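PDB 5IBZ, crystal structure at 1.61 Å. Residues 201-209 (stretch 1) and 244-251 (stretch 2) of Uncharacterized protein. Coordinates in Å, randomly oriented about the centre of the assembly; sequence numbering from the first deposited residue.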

ATOM      1  N   VAL B 201      28.248  15.170   3.500  1.00  9.01           N
ATOM      2  CA  VAL B 201      26.891  15.667   3.441  1.00  8.18           C
ATOM      3  C   VAL B 201      26.938  17.060   2.807  1.00  8.14           C
ATOM      4  O   VAL B 201      27.593  17.969   3.346  1.00  8.98           O
ATOM      5  N   ILE B 202      26.307  17.211   1.642  1.00  8.87           N
ATOM      6  CA  ILE B 202      26.428  18.420   0.821  1.00  9.01           C
ATOM      7  C   ILE B 202      25.167  19.260   0.857  1.00  7.60           C
ATOM      8  O   ILE B 202      24.078  18.773   0.471  1.00  7.96           O
ATOM      9  N   ARG B 203      25.290  20.504   1.317  1.00  7.79           N
ATOM     10  CA  ARG B 203      24.164  21.440   1.265  1.00  7.92           C
ATOM     11  C   ARG B 203      24.156  22.234  -0.044  1.00 10.00           C
ATOM     12  O   ARG B 203      25.065  23.061  -0.298  1.00  8.42           O
ATOM     13  N   THR B 204      23.123  21.939  -0.842  1.00  9.00           N
ATOM     14  CA  THR B 204      22.806  22.608  -2.107  1.00  8.42           C
ATOM     15  C   THR B 204      21.648  23.596  -2.003  1.00  8.67           C
ATOM     16  O   THR B 204      21.433  24.427  -2.901  1.00 12.03           O
ATOM     17  N   GLY B 205      20.883  23.463  -0.933  1.00 10.22           N
ATOM     18  CA  GLY B 205      19.738  24.326  -0.673  1.00 10.50           C
ATOM     19  C   GLY B 205      18.466  23.934  -1.409  1.00 11.21           C
ATOM     20  O   GLY B 205      17.410  24.513  -1.162  1.00 12.22           O
ATOM     21  N   LEU B 206      18.539  22.963  -2.318  1.00  9.53           N
ATOM     22  CA  LEU B 206      17.424  22.767  -3.244  1.00 10.71           C
ATOM     23  C   LEU B 206      16.114  22.417  -2.519  1.00 10.62           C
ATOM     24  O   LEU B 206      15.057  23.002  -2.827  1.00 11.78           O
ATOM     25  N   VAL B 207      16.161  21.499  -1.553  1.00 10.63           N
ATOM     26  CA  VAL B 207      14.946  21.071  -0.870  1.00 13.57           C
ATOM     27  C   VAL B 207      14.320  22.217  -0.049  1.00 13.10           C
ATOM     28  O   VAL B 207      13.114  22.197   0.250  1.00 11.95           O
ATOM     29  N   GLU B 208      15.104  23.251   0.250  1.00 13.90           N
ATOM     30  CA  GLU B 208      14.611  24.383   1.045  1.00  9.24           C
ATOM     31  C   GLU B 208      13.664  25.270   0.246  1.00 14.97           C
ATOM     32  O   GLU B 208      13.035  26.184   0.807  1.00 21.03           O
ATOM     33  N   SER B 209      13.570  25.006  -1.051  1.00 11.74           N
ATOM     34  CA  SER B 209      12.681  25.766  -1.923  1.00 15.93           C
ATOM     35  C   SER B 209      11.375  25.036  -2.246  1.00 13.84           C
ATOM     36  O   SER B 209      10.480  25.621  -2.841  1.00 15.52           O
ATOM     37  N   GLY B 244      30.128   7.309   1.623  1.00  7.92           N
ATOM     38  CA  GLY B 244      28.858   7.707   1.033  1.00  6.93           C
ATOM     39  C   GLY B 244      28.813   9.203   0.877  1.00  8.69           C
ATOM     40  O   GLY B 244      29.527   9.923   1.579  1.00  8.93           O
ATOM     41  N   VAL B 245      27.967   9.667  -0.038  1.00  7.12           N
ATOM     42  CA  VAL B 245      27.777  11.085  -0.294  1.00  7.00           C
ATOM     43  C   VAL B 245      26.288  11.351  -0.314  1.00  7.48           C
ATOM     44  O   VAL B 245      25.562  10.711  -1.077  1.00  7.75           O
ATOM     45  N   ALA B 246      25.853  12.263   0.545  1.00  7.26           N
ATOM     46  CA  ALA B 246      24.448  12.611   0.628  1.00  6.77           C
ATOM     47  C   ALA B 246      24.265  14.082   0.351  1.00  7.01           C
ATOM     48  O   ALA B 246      25.174  14.872   0.581  1.00  8.58           O
ATOM     49  N   ALA B 247      23.058  14.452  -0.076  1.00  8.76           N
ATOM     50  CA  ALA B 247      22.743  15.853  -0.335  1.00  7.63           C
ATOM     51  C   ALA B 247      21.275  16.176  -0.076  1.00  7.08           C
ATOM     52  O   ALA B 247      20.424  15.278   0.057  1.00  8.38           O
ATOM     53  N   ASP B 248      21.014  17.475   0.034  1.00  7.24           N
ATOM     54  CA  ASP B 248      19.669  18.006   0.188  1.00  8.14           C
ATOM     55  C   ASP B 248      19.056  18.396  -1.168  1.00 10.21           C
ATOM     56  O   ASP B 248      18.288  19.358  -1.277  1.00 10.07           O
ATOM     57  N   ASN B 249      19.391  17.640  -2.206  1.00  7.98           N
ATOM     58  CA  ASN B 249      18.664  17.729  -3.474  1.00  8.00           C
ATOM     59  C   ASN B 249      17.996  16.373  -3.714  1.00  9.73           C
ATOM     60  O   ASN B 249      17.920  15.539  -2.789  1.00 11.48           O
ATOM     61  N   ILE B 250      17.482  16.129  -4.915  1.00  8.12           N
ATOM     62  CA  ILE B 250      16.699  14.925  -5.159  1.00  8.63           C
ATOM     63  C   ILE B 250      17.527  13.848  -5.863  1.00 11.86           C
ATOM     64  O   ILE B 250      17.314  12.655  -5.647  1.00 11.33           O
ATOM     65  N   ALA B 251      18.492  14.265  -6.680  1.00 10.65           N
ATOM     66  CA  ALA B 251      19.250  13.329  -7.510  1.00 11.96           C
ATOM     67  C   ALA B 251      20.756  13.257  -7.237  1.00 12.52           C
ATOM     68  O   ALA B 251      21.465  12.568  -7.967  1.00 11.02           O
TER

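Packing of residues 201-209 against 244-251, centred on Asp-248, Ile-202 and Val-207. The strands run parallel, with Val-201 paired to Ala-246 on one face of the sheet and Ile-202 to Ala-247 on the other; Ile-202 N donates to Ala-246 O (2.8 Å), and Asp-248 N returns a weak bond to Ile-202 O (3.4 Å). Ile-202 (chi1 m, chi2 t) lays its CD1 against Val-245 CG1 (3.6 Å), while its CB sits 4.2 Å from Ala-247 CB on the shared face. Just past the strand, Asp-248, which covers the most surface, points toward stretch 1 with chi1 p, so that its carboxylate meets the turn at 204-205. Asp-248 OD1 accepts from both Thr-204 N and Thr-204 OG1 (2.7 Å each), and Asp-248 OD2 accepts from Gly-205 N (2.9 Å). Thr-204, chi1 p, also points toward stretch 2; its OG1 in turn accepts from Leu-206 N (3.1 Å), linking the carboxylate to the start of the 3-10 segment. The positive phi of Gly-205 suits glycine. The main chain of Asp-248 contributes as well: its O accepts from Val-207 N (3.0 Å). Val-207 (chi1 p) points toward stretch 2 and brings CG1 to 3.7 Å from Asp-248 CB, covering the aliphatic part of the buried acid. Leu-206 (chi1 t, chi2 p) leaves sideways, yet its CD2 reaches Asn-249 CB (3.7 Å) and Ile-250 CG1 (4.4 Å). Asp-248 OD2 lies 4.0 Å from Glu-208 OE2, two like charges bridged by water 1, which donates to Glu-208 OE2 (2.8 Å) and Asp-248 OD2 (2.7 Å). Arg-203, whose CA-to-CB bond points away, extends with chi1 to chi3 all t and donates to Glu-208 from NE to OE2 and from NH2 to OE1 (2.9 Å each), two hydrogen bonds that form part of one salt bridge.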

ATOM      1  CB  VAL B 201      26.267  15.710   4.863  1.00 11.69           C
ATOM      2  CG1 VAL B 201      24.901  16.250   4.824  1.00 15.58           C
ATOM      3  CG2 VAL B 201      26.282  14.303   5.493  1.00 13.74           C
ATOM      4  CB  ILE B 202      26.725  18.064  -0.651  1.00  8.75           C
ATOM      5  CG1 ILE B 202      27.944  17.137  -0.720  1.00  8.67           C
ATOM      6  CG2 ILE B 202      26.954  19.328  -1.490  1.00  8.05           C
ATOM      7  CD1 ILE B 202      28.211  16.595  -2.111  1.00  9.47           C
ATOM      8  CB  ARG B 203      24.181  22.411   2.450  1.00  9.12           C
ATOM      9  CG  ARG B 203      23.033  23.419   2.375  1.00  9.42           C
ATOM     10  CD  ARG B 203      22.741  24.092   3.719  1.00  9.04           C
ATOM     11  NE  ARG B 203      21.662  25.075   3.606  1.00 10.01           N
ATOM     12  CZ  ARG B 203      21.831  26.394   3.549  1.00 10.52           C
ATOM     13  NH1 ARG B 203      23.038  26.941   3.569  1.00 12.13           N
ATOM     14  NH2 ARG B 203      20.770  27.167   3.457  1.00 10.18           N
ATOM     15  CB  THR B 204      22.385  21.619  -3.202  1.00 10.66           C
ATOM     16  OG1 THR B 204      21.027  21.207  -2.981  1.00  9.52           O
ATOM     17  CG2 THR B 204      23.301  20.425  -3.271  1.00 10.16           C
ATOM     18  CB  LEU B 206      17.769  21.699  -4.288  1.00  9.96           C
ATOM     19  CG  LEU B 206      16.697  21.496  -5.367  1.00 12.34           C
ATOM     20  CD1 LEU B 206      16.527  22.743  -6.213  1.00 15.48           C
ATOM     21  CD2 LEU B 206      16.966  20.272  -6.257  1.00 15.83           C
ATOM     22  CB  VAL B 207      15.218  19.835   0.036  1.00 13.76           C
ATOM     23  CG1 VAL B 207      16.112  20.201   1.192  1.00 13.48           C
ATOM     24  CG2 VAL B 207      13.936  19.221   0.523  1.00 19.03           C
ATOM     25  CB  GLU B 208      15.787  25.209   1.578  1.00 12.79           C
ATOM     26  CG  GLU B 208      16.667  24.415   2.531  1.00 12.16           C
ATOM     27  CD  GLU B 208      17.995  25.101   2.899  1.00 15.71           C
ATOM     28  OE1 GLU B 208      18.142  26.323   2.662  1.00 16.13           O
ATOM     29  OE2 GLU B 208      18.868  24.395   3.452  1.00 13.60           O
ATOM     30  CB  SER B 209      13.402  26.128  -3.234  1.00 16.03           C
ATOM     31  OG  SER B 209      13.614  25.002  -4.093  1.00 18.64           O
ATOM     32  CB  VAL B 245      28.401  11.509  -1.629  1.00  8.01           C
ATOM     33  CG1 VAL B 245      28.227  12.969  -1.883  1.00  8.96           C
ATOM     34  CG2 VAL B 245      29.886  11.163  -1.669  1.00  9.87           C
ATOM     35  CB  ALA B 246      23.900  12.274   1.966  1.00  9.48           C
ATOM     36  CB  ALA B 247      23.104  16.232  -1.776  1.00  8.44           C
ATOM     37  CB  ASP B 248      19.698  19.212   1.118  1.00  8.57           C
ATOM     38  CG  ASP B 248      20.475  20.359   0.538  1.00 10.61           C
ATOM     39  OD1 ASP B 248      21.182  20.106  -0.466  1.00  8.84           O
ATOM     40  OD2 ASP B 248      20.384  21.501   1.076  1.00  9.97           O
ATOM     41  CB  ASN B 249      19.578  18.164  -4.624  1.00  8.17           C
ATOM     42  CG  ASN B 249      20.736  17.225  -4.849  1.00  8.05           C
ATOM     43  OD1 ASN B 249      20.759  16.118  -4.314  1.00  9.20           O
ATOM     44  ND2 ASN B 249      21.702  17.659  -5.673  1.00  8.20           N
ATOM     45  CB  ILE B 250      15.433  15.214  -6.013  1.00 12.62           C
ATOM     46  CG1 ILE B 250      14.736  16.498  -5.557  1.00 10.53           C
ATOM     47  CG2 ILE B 250      14.497  14.037  -5.948  1.00 13.68           C
ATOM     48  CD1 ILE B 250      14.334  16.555  -4.091  1.00 13.63           C
ATOM     49  CB  ALA B 251      19.040  13.685  -8.960  1.00 14.08           C
TER
HETATM   50  O   HOH W   1      18.895  21.618   3.312  1.00 11.10           O